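Local coordinates for putative sugar isomerase (Parabacteroides distasonis, PDB 3LMZ), which is a putative sugar isomerase that probably interconverts sugars within a TIM-barrel fold, at residues A[47-52]-A[78-83]; A[103-108]-A[128-133]. One frame throughout, in Å; residues are numbered along the deposited sequence.

Contact 1: residues A[47-52]-A[78-83]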
loop_
_atom_site.group_PDB
_atom_site.type_symbol
_atom_site.label_atom_id
_atom_site.label_comp_id
_atom_site.label_asym_id
_atom_site.label_seq_id
_atom_site.Cartn_x
_atom_site.Cartn_y
_atom_site.Cartn_z
ATOM N N LEU A 47 14.888 5.202 -9.859
ATOM C CA LEU A 47 15.713 5.043 -8.671
ATOM C C LEU A 47 16.722 6.215 -8.646
ATOM O O LEU A 47 17.410 6.471 -9.638
ATOM C CB LEU A 47 16.466 3.724 -8.717
ATOM C CG LEU A 47 17.463 3.440 -7.604
ATOM C CD1 LEU A 47 16.786 3.412 -6.204
ATOM C CD2 LEU A 47 18.310 2.149 -7.861
ATOM N N CYS A 48 16.824 6.847 -7.469
ATOM C CA CYS A 48 17.881 7.803 -7.255
ATOM C C CYS A 48 19.110 7.034 -6.752
ATOM O O CYS A 48 19.008 6.228 -5.818
ATOM C CB CYS A 48 17.459 8.896 -6.284
ATOM S SG CYS A 48 18.570 10.354 -6.385
ATOM N N ILE A 49 20.285 7.254 -7.389
ATOM C CA ILE A 49 21.428 6.371 -7.217
ATOM C C ILE A 49 22.298 6.810 -6.045
ATOM O O ILE A 49 22.851 7.936 -6.089
ATOM C CB ILE A 49 22.303 6.380 -8.516
ATOM C CG1 ILE A 49 21.468 6.002 -9.757
ATOM C CG2 ILE A 49 23.545 5.446 -8.342
ATOM C CD1 ILE A 49 22.239 6.238 -11.090
ATOM N N LYS A 50 22.556 5.878 -5.105
ATOM C CA LYS A 50 23.403 6.084 -3.948
ATOM C C LYS A 50 24.736 5.355 -4.077
ATOM O O LYS A 50 24.828 4.352 -4.767
ATOM C CB LYS A 50 22.683 5.677 -2.660
ATOM C CG LYS A 50 21.680 6.685 -2.131
ATOM C CD LYS A 50 22.210 7.975 -1.658
ATOM C CE LYS A 50 23.078 7.864 -0.427
ATOM N NZ LYS A 50 23.452 9.183 0.103
ATOM N N ASP A 51 25.739 5.933 -3.422
ATOM C CA ASP A 51 27.086 5.405 -3.462
ATOM C C ASP A 51 27.216 3.968 -2.962
ATOM O O ASP A 51 28.062 3.213 -3.436
ATOM C CB ASP A 51 28.075 6.333 -2.743
ATOM C CG ASP A 51 27.748 6.585 -1.239
ATOM O OD1 ASP A 51 26.712 6.129 -0.740
ATOM O OD2 ASP A 51 28.568 7.299 -0.603
ATOM N N PHE A 52 26.344 3.554 -2.023
ATOM C CA PHE A 52 26.354 2.151 -1.551
ATOM C C PHE A 52 25.837 1.119 -2.555
ATOM O O PHE A 52 26.002 -0.108 -2.380
ATOM C CB PHE A 52 25.672 2.045 -0.166
ATOM C CG PHE A 52 24.330 2.709 -0.075
ATOM C CD1 PHE A 52 23.219 2.112 -0.636
ATOM C CD2 PHE A 52 24.143 3.849 0.729
ATOM C CE1 PHE A 52 21.989 2.697 -0.520
ATOM C CE2 PHE A 52 22.913 4.392 0.816
ATOM C CZ PHE A 52 21.844 3.820 0.230
ATOM N N TYR A 78 17.771 7.885 -12.317
ATOM C CA TYR A 78 17.411 9.204 -12.843
ATOM C C TYR A 78 18.249 10.381 -12.344
ATOM O O TYR A 78 18.198 11.493 -12.942
ATOM C CB TYR A 78 15.921 9.498 -12.636
ATOM C CG TYR A 78 15.580 9.936 -11.238
ATOM C CD1 TYR A 78 15.245 9.028 -10.235
ATOM C CD2 TYR A 78 15.572 11.279 -10.907
ATOM C CE1 TYR A 78 14.942 9.474 -8.912
ATOM C CE2 TYR A 78 15.275 11.721 -9.613
ATOM C CZ TYR A 78 14.930 10.804 -8.616
ATOM O OH TYR A 78 14.661 11.208 -7.319
ATOM N N ALA A 79 18.940 10.158 -11.233
ATOM C CA ALA A 79 19.782 11.159 -10.607
ATOM C C ALA A 79 20.744 10.403 -9.697
ATOM O O ALA A 79 20.606 9.200 -9.475
ATOM C CB ALA A 79 18.912 12.139 -9.811
ATOM N N VAL A 80 21.716 11.165 -9.212
ATOM C CA VAL A 80 22.643 10.647 -8.187
ATOM C C VAL A 80 22.525 11.446 -6.883
ATOM O O VAL A 80 22.370 12.702 -6.938
ATOM C CB VAL A 80 24.140 10.650 -8.648
ATOM C CG1 VAL A 80 24.381 9.616 -9.814
ATOM C CG2 VAL A 80 24.630 12.053 -9.075
ATOM N N GLY A 81 22.577 10.719 -5.756
ATOM C CA GLY A 81 22.636 11.344 -4.428
ATOM C C GLY A 81 21.476 10.991 -3.548
ATOM O O GLY A 81 20.688 10.130 -3.895
ATOM N N PRO A 82 21.332 11.682 -2.418
ATOM C CA PRO A 82 22.198 12.777 -1.994
ATOM C C PRO A 82 23.683 12.452 -1.837
ATOM O O PRO A 82 24.062 11.425 -1.318
ATOM C CB PRO A 82 21.634 13.168 -0.630
ATOM C CG PRO A 82 20.170 12.689 -0.642
ATOM C CD PRO A 82 20.132 11.519 -1.578
ATOM N N ILE A 83 24.519 13.380 -2.271
ATOM C CA ILE A 83 25.968 13.336 -2.109
ATOM C C ILE A 83 26.368 14.547 -1.257
ATOM O O ILE A 83 26.140 15.683 -1.669
ATOM C CB ILE A 83 26.737 13.395 -3.465
ATOM C CG1 ILE A 83 26.320 12.242 -4.407
ATOM C CG2 ILE A 83 28.260 13.384 -3.183
ATOM C CD1 ILE A 83 26.835 12.338 -5.823
HETATM O O HOH W 1 25.445 8.743 -2.955
#
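I49 and V80 pair in parallel where strand 46-49 meets strand 76-85, a buried contact in the wall of the xylose isomerase-like TIM barrel; with helix 60-72 the two strands form a beta-alpha-beta unit. Three backbone bonds set the register: Y78 N to L47 O, I49 N to A79 O at 2.9 Å, and G81 N to I49 O at 2.8 Å, the last nearly straight at 170°. The strand segments nevertheless splay by 52°. I49 and V80 face helix 88-101, where both touch Y97, and I49 CB lies 4.1 Å from V80 CG1. C48 and A79 lie on the other face. SG of C48, anti to its backbone N (chi1 -163°), approaches the Y78 ring obliquely, 4.8 Å from its centroid, a sulfur-aromatic contact, and also meets A79 CB at 3.9 Å. Ring atom CE1 of Y78 comes within 3.7 Å of C48 CB, and the tyrosine OH is held by D187 and S229. G81 adopts backbone angles at which a CB would jam against the preceding carbonyl O, and a cis peptide follows it before P82. Past the strand end, K50 folds back through bends at chi2 and chi3: CD passes 3.5 Å from G81 O, and NZ donates to P82 O at 2.7 Å, in the plane of that carbonyl. The same NZ binds a citrate, probably from the crystallisation liquor. An amine bonded to both a backbone carbonyl and a citrate is consistent with a polar pocket at the C-terminal ends of the strands, where TIM barrels carry their active sites.

Contact 2: residues A[103-108]-A[128-133]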
loop_
_atom_site.group_PDB
_atom_site.type_symbol
_atom_site.label_atom_id
_atom_site.label_comp_id
_atom_site.label_asym_id
_atom_site.label_seq_id
_atom_site.Cartn_x
_atom_site.Cartn_y
_atom_site.Cartn_z
ATOM N N VAL A 103 23.589 10.959 -15.912
ATOM C CA VAL A 103 22.469 11.745 -15.386
ATOM C C VAL A 103 22.751 13.258 -15.503
ATOM O O VAL A 103 23.901 13.671 -15.745
ATOM C CB VAL A 103 22.115 11.382 -13.939
ATOM C CG1 VAL A 103 21.716 9.904 -13.865
ATOM C CG2 VAL A 103 23.236 11.730 -12.989
ATOM N N LYS A 104 21.688 14.061 -15.400
ATOM C CA LYS A 104 21.802 15.519 -15.484
ATOM C C LYS A 104 21.262 16.197 -14.235
ATOM O O LYS A 104 21.037 17.423 -14.258
ATOM C CB LYS A 104 21.137 16.041 -16.748
ATOM C CG LYS A 104 21.797 15.399 -17.945
ATOM C CD LYS A 104 21.609 16.120 -19.217
ATOM C CE LYS A 104 22.346 15.318 -20.346
ATOM N NZ LYS A 104 22.429 13.801 -20.100
ATOM N N LEU A 105 21.017 15.394 -13.192
ATOM C CA LEU A 105 20.483 15.890 -11.907
ATOM C C LEU A 105 21.306 15.238 -10.792
ATOM O O LEU A 105 21.477 14.008 -10.700
ATOM C CB LEU A 105 19.000 15.502 -11.728
ATOM C CG LEU A 105 18.331 15.831 -10.390
ATOM C CD1 LEU A 105 18.400 17.289 -10.088
ATOM C CD2 LEU A 105 16.844 15.291 -10.357
ATOM N N ILE A 106 21.808 16.122 -9.939
ATOM C CA ILE A 106 22.597 15.768 -8.774
ATOM C C ILE A 106 21.838 16.271 -7.531
ATOM O O ILE A 106 21.440 17.431 -7.470
ATOM C CB ILE A 106 23.994 16.438 -8.785
ATOM C CG1 ILE A 106 24.814 15.954 -9.968
ATOM C CG2 ILE A 106 24.726 16.223 -7.448
ATOM C CD1 ILE A 106 26.211 16.705 -10.146
ATOM N N VAL A 107 21.565 15.354 -6.603
ATOM C CA VAL A 107 21.009 15.676 -5.286
ATOM C C VAL A 107 22.227 15.761 -4.347
ATOM O O VAL A 107 23.039 14.844 -4.217
ATOM C CB VAL A 107 19.953 14.657 -4.851
ATOM C CG1 VAL A 107 19.301 15.140 -3.526
ATOM C CG2 VAL A 107 18.872 14.464 -5.983
ATOM N N GLY A 108 22.385 16.928 -3.715
ATOM C CA GLY A 108 23.596 17.247 -2.951
ATOM C C GLY A 108 23.340 17.911 -1.617
ATOM O O GLY A 108 22.232 18.425 -1.369
ATOM N N HIS A 128 21.254 20.204 -13.363
ATOM C CA HIS A 128 20.509 20.708 -12.227
ATOM C C HIS A 128 21.090 20.075 -10.961
ATOM O O HIS A 128 21.613 18.959 -10.956
ATOM C CB HIS A 128 19.030 20.422 -12.380
ATOM C CG HIS A 128 18.317 21.342 -13.336
ATOM N ND1 HIS A 128 18.454 21.221 -14.707
ATOM C CD2 HIS A 128 17.478 22.380 -13.124
ATOM C CE1 HIS A 128 17.709 22.148 -15.293
ATOM N NE2 HIS A 128 17.091 22.849 -14.353
ATOM N N TYR A 129 20.990 20.818 -9.864
ATOM C CA TYR A 129 21.533 20.472 -8.583
ATOM C C TYR A 129 20.476 20.761 -7.513
ATOM O O TYR A 129 20.039 21.902 -7.360
ATOM C CB TYR A 129 22.788 21.301 -8.297
ATOM C CG TYR A 129 23.583 20.868 -7.101
ATOM C CD1 TYR A 129 23.174 21.229 -5.820
ATOM C CD2 TYR A 129 24.767 20.153 -7.204
ATOM C CE1 TYR A 129 23.901 20.855 -4.703
ATOM C CE2 TYR A 129 25.493 19.779 -6.107
ATOM C CZ TYR A 129 25.089 20.170 -4.862
ATOM O OH TYR A 129 25.826 19.797 -3.765
ATOM N N ALA A 130 20.038 19.717 -6.812
ATOM C CA ALA A 130 18.935 19.782 -5.865
ATOM C C ALA A 130 19.488 19.548 -4.457
ATOM O O ALA A 130 19.940 18.461 -4.170
ATOM C CB ALA A 130 17.870 18.721 -6.190
ATOM N N ILE A 131 19.444 20.573 -3.617
ATOM C CA ILE A 131 19.962 20.513 -2.236
ATOM C C ILE A 131 18.909 19.807 -1.340
ATOM O O ILE A 131 17.733 20.230 -1.271
ATOM C CB ILE A 131 20.263 21.914 -1.665
ATOM C CG1 ILE A 131 21.367 22.596 -2.473
ATOM C CG2 ILE A 131 20.634 21.789 -0.174
ATOM C CD1 ILE A 131 21.489 24.059 -2.294
ATOM N N HIS A 132 19.338 18.739 -0.647
ATOM C CA HIS A 132 18.412 17.994 0.243
ATOM C C HIS A 132 18.275 18.682 1.598
ATOM O O HIS A 132 19.171 18.589 2.421
ATOM C CB HIS A 132 18.830 16.518 0.426
ATOM C CG HIS A 132 17.773 15.709 1.102
ATOM N ND1 HIS A 132 18.025 14.590 1.859
ATOM C CD2 HIS A 132 16.427 15.883 1.146
ATOM C CE1 HIS A 132 16.888 14.113 2.341
ATOM N NE2 HIS A 132 15.893 14.877 1.932
ATOM N N LEU A 133 17.096 19.249 1.831
ATOM C CA LEU A 133 16.793 19.890 3.123
ATOM C C LEU A 133 16.550 18.807 4.155
ATOM O O LEU A 133 16.113 17.724 3.837
ATOM C CB LEU A 133 15.644 20.873 2.978
ATOM C CG LEU A 133 14.256 20.283 2.702
ATOM C CD1 LEU A 133 13.499 19.945 4.023
ATOM C CD2 LEU A 133 13.335 21.156 1.786
HETATM O O HOH W 2 20.269 19.805 -16.638
#
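G108 N bonds to A130 O and H132 N to G108 O, the last two of five backbone hydrogen bonds that run without a break between segments 103-108 and 128-133. The others join H128 N to K104 O and I106 N to H128 O. A130 N bonds to I106 O at 2.8 Å, with an N-H...O angle of 168°. The strands are parallel, 4.6 Å apart at closest approach and only 22° from alignment. CA-H...O contacts accompany these bonds: Y129 CA lies 3.2 Å from I106 O. Strands 105-110 and 128-132, with helix 115-125 between them, make a right-handed beta-alpha-beta crossover, the repeating step of a TIM barrel. On the face shared by I106 and Y129, the tyrosine CG is anti to its backbone N (chi1 -170°), and its side chain crosses that of I106 at a slant. Y129 CE2 meets I106 CG2 at 3.9 Å, I106 O lies over one ring face, and Y129 OH reaches G108 CA at 3.5 Å; a CB on G108 would clash with that oxygen. On the other face L105 CD1 touches H128 CB at 3.9 Å and A130 CB at 4.2 Å. Beyond them V107 CG1 packs 4.2 Å from H132 CB, while the H132 imidazole bonds to D163 through NE2 and to a citrate, probably from the crystallisation liquor, through ND1.

How the contacts relate
Contacts 1 and 2 are successive, mainly buried seams of one barrel sheet, their centres about 9 Å apart. Strands 76-85 and 105-110 are neighbours and join them: V80 O lies 2.8 Å from V107 N, and I83 N 2.8 Å from V107 O, both probable hydrogen bonds. Helix 88-101 packs on both contacts. Contact 1 is more strongly twisted and less regularly bonded, and a lysine side chain takes part in its cross-strand bonding. Contact 2 rests across its strands on regular backbone pairing and apolar packing, with its polar side chain, H132, directed to partners outside. P82 CG and H132 ND1 meet at 3.8 Å, and K50 and H132 each bond to citrate.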